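Local coordinates for polyphosphate kinase (Porphyromonas gingivalis, PDB 2O8R), which probably catalyses the reversible transfer of the terminal phosphate of ATP to a growing polyphosphate chain, with magnesium as cofactor, at residues F156-E170 with E225-D239. The protein carries 3 engineered substitutions. Residues are numbered along the deposited sequence; the frame is centred on the assembly and turned at random.
Sequences FIRSGRVYLAVRLKE and EVMDSYSIKVSRDAD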
loop_
_atom_site.group_PDB
_atom_site.type_symbol
_atom_site.label_atom_id
_atom_site.label_comp_id
_atom_site.label_asym_id
_atom_site.label_seq_id
_atom_site.Cartn_x
_atom_site.Cartn_y
_atom_site.Cartn_z
ATOM N N PHE A 156 16.840 21.428 0.525
ATOM C CA PHE A 156 15.398 21.397 0.719
ATOM C C PHE A 156 15.086 20.745 2.061
ATOM O O PHE A 156 15.830 19.886 2.528
ATOM C CB PHE A 156 14.756 20.580 -0.400
ATOM C CG PHE A 156 13.275 20.750 -0.508
ATOM C CD1 PHE A 156 12.738 21.849 -1.170
ATOM C CD2 PHE A 156 12.411 19.811 0.042
ATOM C CE1 PHE A 156 11.367 22.017 -1.272
ATOM C CE2 PHE A 156 11.033 19.966 -0.066
ATOM C CZ PHE A 156 10.511 21.070 -0.728
ATOM N N ILE A 157 13.992 21.162 2.683
ATOM C CA ILE A 157 13.485 20.508 3.885
ATOM C C ILE A 157 12.044 20.085 3.609
ATOM O O ILE A 157 11.155 20.930 3.530
ATOM C CB ILE A 157 13.551 21.448 5.113
ATOM C CG1 ILE A 157 14.998 21.812 5.424
ATOM C CG2 ILE A 157 12.913 20.814 6.343
ATOM C CD1 ILE A 157 15.156 22.773 6.590
ATOM N N ARG A 158 11.827 18.781 3.445
ATOM C CA ARG A 158 10.506 18.239 3.098
ATOM C C ARG A 158 9.486 18.375 4.220
ATOM O O ARG A 158 9.827 18.397 5.411
ATOM C CB ARG A 158 10.608 16.770 2.703
ATOM C CG ARG A 158 11.608 16.507 1.606
ATOM C CD ARG A 158 11.663 15.050 1.285
ATOM N NE ARG A 158 10.401 14.531 0.760
ATOM C CZ ARG A 158 10.168 13.238 0.548
ATOM N NH1 ARG A 158 11.110 12.341 0.827
ATOM N NH2 ARG A 158 8.999 12.831 0.066
ATOM N N SER A 159 8.225 18.461 3.820
ATOM C CA SER A 159 7.155 18.636 4.774
ATOM C C SER A 159 6.762 17.290 5.359
ATOM O O SER A 159 7.030 16.233 4.767
ATOM C CB SER A 159 5.959 19.354 4.137
ATOM O OG SER A 159 5.452 18.622 3.042
ATOM N N GLY A 160 6.163 17.339 6.547
ATOM C CA GLY A 160 5.669 16.145 7.230
ATOM C C GLY A 160 6.757 15.283 7.826
ATOM O O GLY A 160 6.473 14.279 8.467
ATOM N N ARG A 161 8.009 15.673 7.601
ATOM C CA ARG A 161 9.152 14.959 8.152
ATOM C C ARG A 161 9.736 15.709 9.354
ATOM O O ARG A 161 9.385 16.864 9.618
ATOM C CB ARG A 161 10.223 14.745 7.073
ATOM C CG ARG A 161 9.753 13.952 5.855
ATOM C CD ARG A 161 9.592 12.462 6.154
ATOM N NE ARG A 161 10.773 11.667 5.802
ATOM C CZ ARG A 161 11.730 11.321 6.660
ATOM N NH1 ARG A 161 11.662 11.711 7.926
ATOM N NH2 ARG A 161 12.759 10.588 6.256
ATOM N N VAL A 162 10.617 15.041 10.085
ATOM C CA VAL A 162 11.311 15.656 11.187
ATOM C C VAL A 162 12.758 15.752 10.779
ATOM O O VAL A 162 13.322 14.789 10.267
ATOM C CB VAL A 162 11.212 14.798 12.438
ATOM C CG1 VAL A 162 12.119 15.335 13.525
ATOM C CG2 VAL A 162 9.789 14.744 12.914
ATOM N N TYR A 163 13.348 16.924 10.971
ATOM C CA TYR A 163 14.783 17.100 10.761
ATOM C C TYR A 163 15.419 17.625 12.032
ATOM O O TYR A 163 14.752 18.225 12.896
ATOM C CB TYR A 163 15.073 18.095 9.647
ATOM C CG TYR A 163 14.686 17.680 8.255
ATOM C CD1 TYR A 163 15.658 17.450 7.289
ATOM C CD2 TYR A 163 13.351 17.550 7.888
ATOM C CE1 TYR A 163 15.308 17.093 5.998
ATOM C CE2 TYR A 163 12.990 17.187 6.595
ATOM C CZ TYR A 163 13.971 16.957 5.657
ATOM O OH TYR A 163 13.615 16.603 4.372
ATOM N N LEU A 164 16.720 17.392 12.132
ATOM C CA LEU A 164 17.521 17.888 13.224
ATOM C C LEU A 164 18.444 18.939 12.661
ATOM O O LEU A 164 19.220 18.674 11.733
ATOM C CB LEU A 164 18.346 16.750 13.806
ATOM C CG LEU A 164 17.976 16.064 15.120
ATOM C CD1 LEU A 164 16.666 16.533 15.732
ATOM C CD2 LEU A 164 17.975 14.571 14.887
ATOM N N ALA A 165 18.336 20.148 13.194
ATOM C CA ALA A 165 19.337 21.165 12.918
ATOM C C ALA A 165 20.358 21.120 14.044
ATOM O O ALA A 165 20.002 21.249 15.215
ATOM C CB ALA A 165 18.707 22.519 12.817
ATOM N N VAL A 166 21.618 20.910 13.673
ATOM C CA VAL A 166 22.734 20.775 14.614
ATOM C C VAL A 166 23.655 21.989 14.538
ATOM O O VAL A 166 24.014 22.426 13.447
ATOM C CB VAL A 166 23.608 19.537 14.263
ATOM C CG1 VAL A 166 24.769 19.405 15.219
ATOM C CG2 VAL A 166 22.785 18.265 14.258
ATOM N N ARG A 167 24.033 22.528 15.693
ATOM C CA ARG A 167 25.030 23.596 15.777
ATOM C C ARG A 167 26.401 23.009 16.094
ATOM O O ARG A 167 26.545 22.232 17.037
ATOM C CB ARG A 167 24.644 24.590 16.865
ATOM C CG ARG A 167 25.677 25.653 17.127
ATOM C CD ARG A 167 25.078 26.796 17.916
ATOM N NE ARG A 167 24.971 26.495 19.335
ATOM C CZ ARG A 167 24.386 27.295 20.219
ATOM N NH1 ARG A 167 23.850 28.444 19.821
ATOM N NH2 ARG A 167 24.331 26.944 21.499
ATOM N N LEU A 168 27.409 23.396 15.319
ATOM C CA LEU A 168 28.754 22.848 15.483
ATOM C C LEU A 168 29.852 23.897 15.720
ATOM O O LEU A 168 29.871 24.945 15.068
ATOM C CB LEU A 168 29.109 22.015 14.256
ATOM C CG LEU A 168 28.136 20.894 13.920
ATOM C CD1 LEU A 168 28.199 20.562 12.435
ATOM C CD2 LEU A 168 28.414 19.663 14.775
ATOM N N LYS A 169 30.766 23.596 16.646
ATOM C CA LYS A 169 31.992 24.374 16.823
ATOM C C LYS A 169 33.182 23.457 16.593
ATOM O O LYS A 169 33.223 22.350 17.124
ATOM C CB LYS A 169 32.053 24.989 18.213
ATOM C CG LYS A 169 32.989 26.176 18.316
ATOM C CD LYS A 169 33.376 26.411 19.763
ATOM C CE LYS A 169 34.768 26.994 19.876
ATOM N NZ LYS A 169 35.430 26.613 21.162
ATOM N N GLU A 170 34.152 23.927 15.812
ATOM C CA GLU A 170 35.165 23.063 15.201
ATOM C C GLU A 170 36.388 22.772 16.082
ATOM O O GLU A 170 36.248 22.330 17.218
ATOM C CB GLU A 170 35.602 23.685 13.881
ATOM C CG GLU A 170 35.925 22.694 12.790
ATOM C CD GLU A 170 36.123 23.380 11.461
ATOM O OE1 GLU A 170 36.783 22.786 10.583
ATOM O OE2 GLU A 170 35.624 24.518 11.301
ATOM N N GLU A 225 32.851 19.788 17.876
ATOM C CA GLU A 225 32.220 19.683 19.177
ATOM C C GLU A 225 30.733 19.983 18.961
ATOM O O GLU A 225 30.364 21.116 18.651
ATOM C CB GLU A 225 32.846 20.692 20.146
ATOM C CG GLU A 225 32.906 20.237 21.592
ATOM C CD GLU A 225 33.854 19.069 21.798
ATOM O OE1 GLU A 225 33.523 18.160 22.594
ATOM O OE2 GLU A 225 34.929 19.058 21.159
ATOM N N VAL A 226 29.894 18.957 19.087
ATOM C CA VAL A 226 28.463 19.084 18.820
ATOM C C VAL A 226 27.801 19.901 19.924
ATOM O O VAL A 226 27.679 19.441 21.055
ATOM C CB VAL A 226 27.768 17.709 18.741
ATOM C CG1 VAL A 226 26.347 17.882 18.293
ATOM C CG2 VAL A 226 28.510 16.762 17.805
HETATM N N MSE A 227 27.363 21.109 19.588
HETATM C CA MSE A 227 26.890 22.061 20.600
HETATM C C MSE A 227 25.474 21.819 21.058
HETATM O O MSE A 227 25.192 21.812 22.251
HETATM C CB MSE A 227 27.072 23.502 20.119
HETATM C CG MSE A 227 28.509 23.790 19.710
HETATM SE SE MSE A 227 29.803 23.880 21.184
HETATM C CE MSE A 227 29.881 22.068 21.905
ATOM N N ASP A 228 24.589 21.619 20.097
ATOM C CA ASP A 228 23.196 21.398 20.378
ATOM C C ASP A 228 22.560 20.922 19.086
ATOM O O ASP A 228 23.115 21.114 18.001
ATOM C CB ASP A 228 22.540 22.702 20.845
ATOM C CG ASP A 228 21.413 22.478 21.850
ATOM O OD1 ASP A 228 20.730 21.427 21.796
ATOM O OD2 ASP A 228 21.208 23.375 22.697
ATOM N N SER A 229 21.416 20.264 19.213
ATOM C CA SER A 229 20.565 20.012 18.072
ATOM C C SER A 229 19.135 20.340 18.464
ATOM O O SER A 229 18.795 20.356 19.652
ATOM C CB SER A 229 20.704 18.573 17.568
ATOM O OG SER A 229 20.198 17.640 18.500
ATOM N N TYR A 230 18.318 20.641 17.458
ATOM C CA TYR A 230 16.928 21.030 17.665
ATOM C C TYR A 230 16.071 20.428 16.562
ATOM O O TYR A 230 16.459 20.438 15.386
ATOM C CB TYR A 230 16.788 22.547 17.635
ATOM C CG TYR A 230 17.952 23.311 18.234
ATOM C CD1 TYR A 230 17.911 23.756 19.554
ATOM C CD2 TYR A 230 19.089 23.603 17.474
ATOM C CE1 TYR A 230 18.964 24.463 20.099
ATOM C CE2 TYR A 230 20.151 24.305 18.017
ATOM C CZ TYR A 230 20.081 24.736 19.330
ATOM O OH TYR A 230 21.131 25.438 19.874
ATOM N N SER A 231 14.916 19.891 16.948
ATOM C CA SER A 231 14.001 19.273 16.000
ATOM C C SER A 231 13.253 20.376 15.298
ATOM O O SER A 231 12.798 21.333 15.931
ATOM C CB SER A 231 13.000 18.349 16.698
ATOM O OG SER A 231 13.660 17.337 17.433
ATOM N N ILE A 232 13.145 20.245 13.984
ATOM C CA ILE A 232 12.351 21.161 13.192
ATOM C C ILE A 232 11.374 20.401 12.306
ATOM O O ILE A 232 11.537 19.206 12.065
ATOM C CB ILE A 232 13.227 22.084 12.328
ATOM C CG1 ILE A 232 14.202 21.260 11.475
ATOM C CG2 ILE A 232 13.950 23.102 13.208
ATOM C CD1 ILE A 232 14.884 22.048 10.384
ATOM N N LYS A 233 10.364 21.121 11.830
ATOM C CA LYS A 233 9.318 20.590 10.968
ATOM C C LYS A 233 8.759 21.755 10.159
ATOM O O LYS A 233 8.544 22.845 10.694
ATOM C CB LYS A 233 8.222 19.970 11.831
ATOM C CG LYS A 233 6.910 19.643 11.125
ATOM C CD LYS A 233 5.884 19.148 12.142
ATOM C CE LYS A 233 4.467 19.224 11.612
ATOM N NZ LYS A 233 4.196 18.196 10.576
ATOM N N VAL A 234 8.537 21.539 8.872
ATOM C CA VAL A 234 7.881 22.547 8.055
ATOM C C VAL A 234 6.641 21.936 7.431
ATOM O O VAL A 234 6.689 20.810 6.959
ATOM C CB VAL A 234 8.850 23.142 6.981
ATOM C CG1 VAL A 234 9.592 22.056 6.239
ATOM C CG2 VAL A 234 8.123 24.049 6.006
ATOM N N SER A 235 5.517 22.646 7.484
ATOM C CA SER A 235 4.364 22.291 6.654
ATOM C C SER A 235 4.380 23.236 5.473
ATOM O O SER A 235 4.635 24.429 5.649
ATOM C CB SER A 235 3.043 22.463 7.404
ATOM O OG SER A 235 3.087 21.909 8.706
ATOM N N ARG A 236 4.125 22.720 4.276
ATOM C CA ARG A 236 3.957 23.596 3.109
ATOM C C ARG A 236 2.778 23.192 2.223
ATOM O O ARG A 236 2.246 22.086 2.368
ATOM C CB ARG A 236 5.252 23.719 2.301
ATOM C CG ARG A 236 5.941 22.417 1.952
ATOM C CD ARG A 236 7.211 22.704 1.184
ATOM N NE ARG A 236 8.062 23.641 1.906
ATOM C CZ ARG A 236 9.330 23.402 2.216
ATOM N NH1 ARG A 236 9.890 22.267 1.849
ATOM N NH2 ARG A 236 10.043 24.300 2.879
ATOM N N ASP A 237 2.369 24.105 1.332
ATOM C CA ASP A 237 1.229 23.898 0.413
ATOM C C ASP A 237 1.423 22.709 -0.541
ATOM O O ASP A 237 0.460 22.007 -0.864
ATOM C CB ASP A 237 0.914 25.182 -0.371
ATOM C CG ASP A 237 2.012 25.556 -1.372
ATOM O OD1 ASP A 237 3.210 25.393 -1.054
ATOM O OD2 ASP A 237 1.675 26.019 -2.484
ATOM N N ALA A 238 2.669 22.508 -0.981
ATOM C CA ALA A 238 3.121 21.304 -1.694
ATOM C C ALA A 238 4.654 21.230 -1.646
ATOM O O ALA A 238 5.314 22.245 -1.465
ATOM C CB ALA A 238 2.626 21.308 -3.133
ATOM N N ASP A 239 5.219 20.037 -1.805
ATOM C CA ASP A 239 6.676 19.867 -1.800
ATOM C C ASP A 239 7.291 20.148 -3.162
ATOM O O ASP A 239 7.373 19.250 -4.007
ATOM C CB ASP A 239 7.065 18.451 -1.364
ATOM C CG ASP A 239 7.258 18.327 0.136
ATOM O OD1 ASP A 239 6.965 19.310 0.868
ATOM O OD2 ASP A 239 7.707 17.237 0.573
#
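Ile232 lays its CG1-CD1 arm against Tyr163, CG1 lying 3.8 Å from CB of Tyr163, while its CD1 meets CD1 of Ile157 at 3.9 Å, the two isoleucines crossing at about a right angle. Tyr163 and Ile232 face each other on an antiparallel pair, strands 163-169 and 225-235, in the middle of the mixed sheet of the polyphosphate kinase middle domain; Ile157 comes from the loop before the first strand. Tyr163 and Ile232 exchange two backbone hydrogen bonds, as do Ala165 and Tyr230. Farther along, Met227 and Asp228 stand together opposite Arg167 in a beta bulge: Arg167 N bonds to Asp228 O, and Met227 N to Arg167 O. Arg167, its CG turned away from the backbone N (chi1 174°), runs past Met227 CB and brings one guanidinium face over Tyr230 OH, 3.8 Å from CZ of Arg167, the planes nearly perpendicular. On the other sheet face, Val226 CG1 packs on Val166 CG1, while Leu164 reaches helix 209-214. At the opposite end, Lys233 NZ makes a salt bridge and Ser235 OG a hydrogen bond to Glu50 of helix 35-63. There Ile157 CG2 touches Val234 CG1, and Ser159 OG hydrogen-bonds to Asp239 OD1 at 2.7 Å, coming from above the carboxylate plane, 43° out of it.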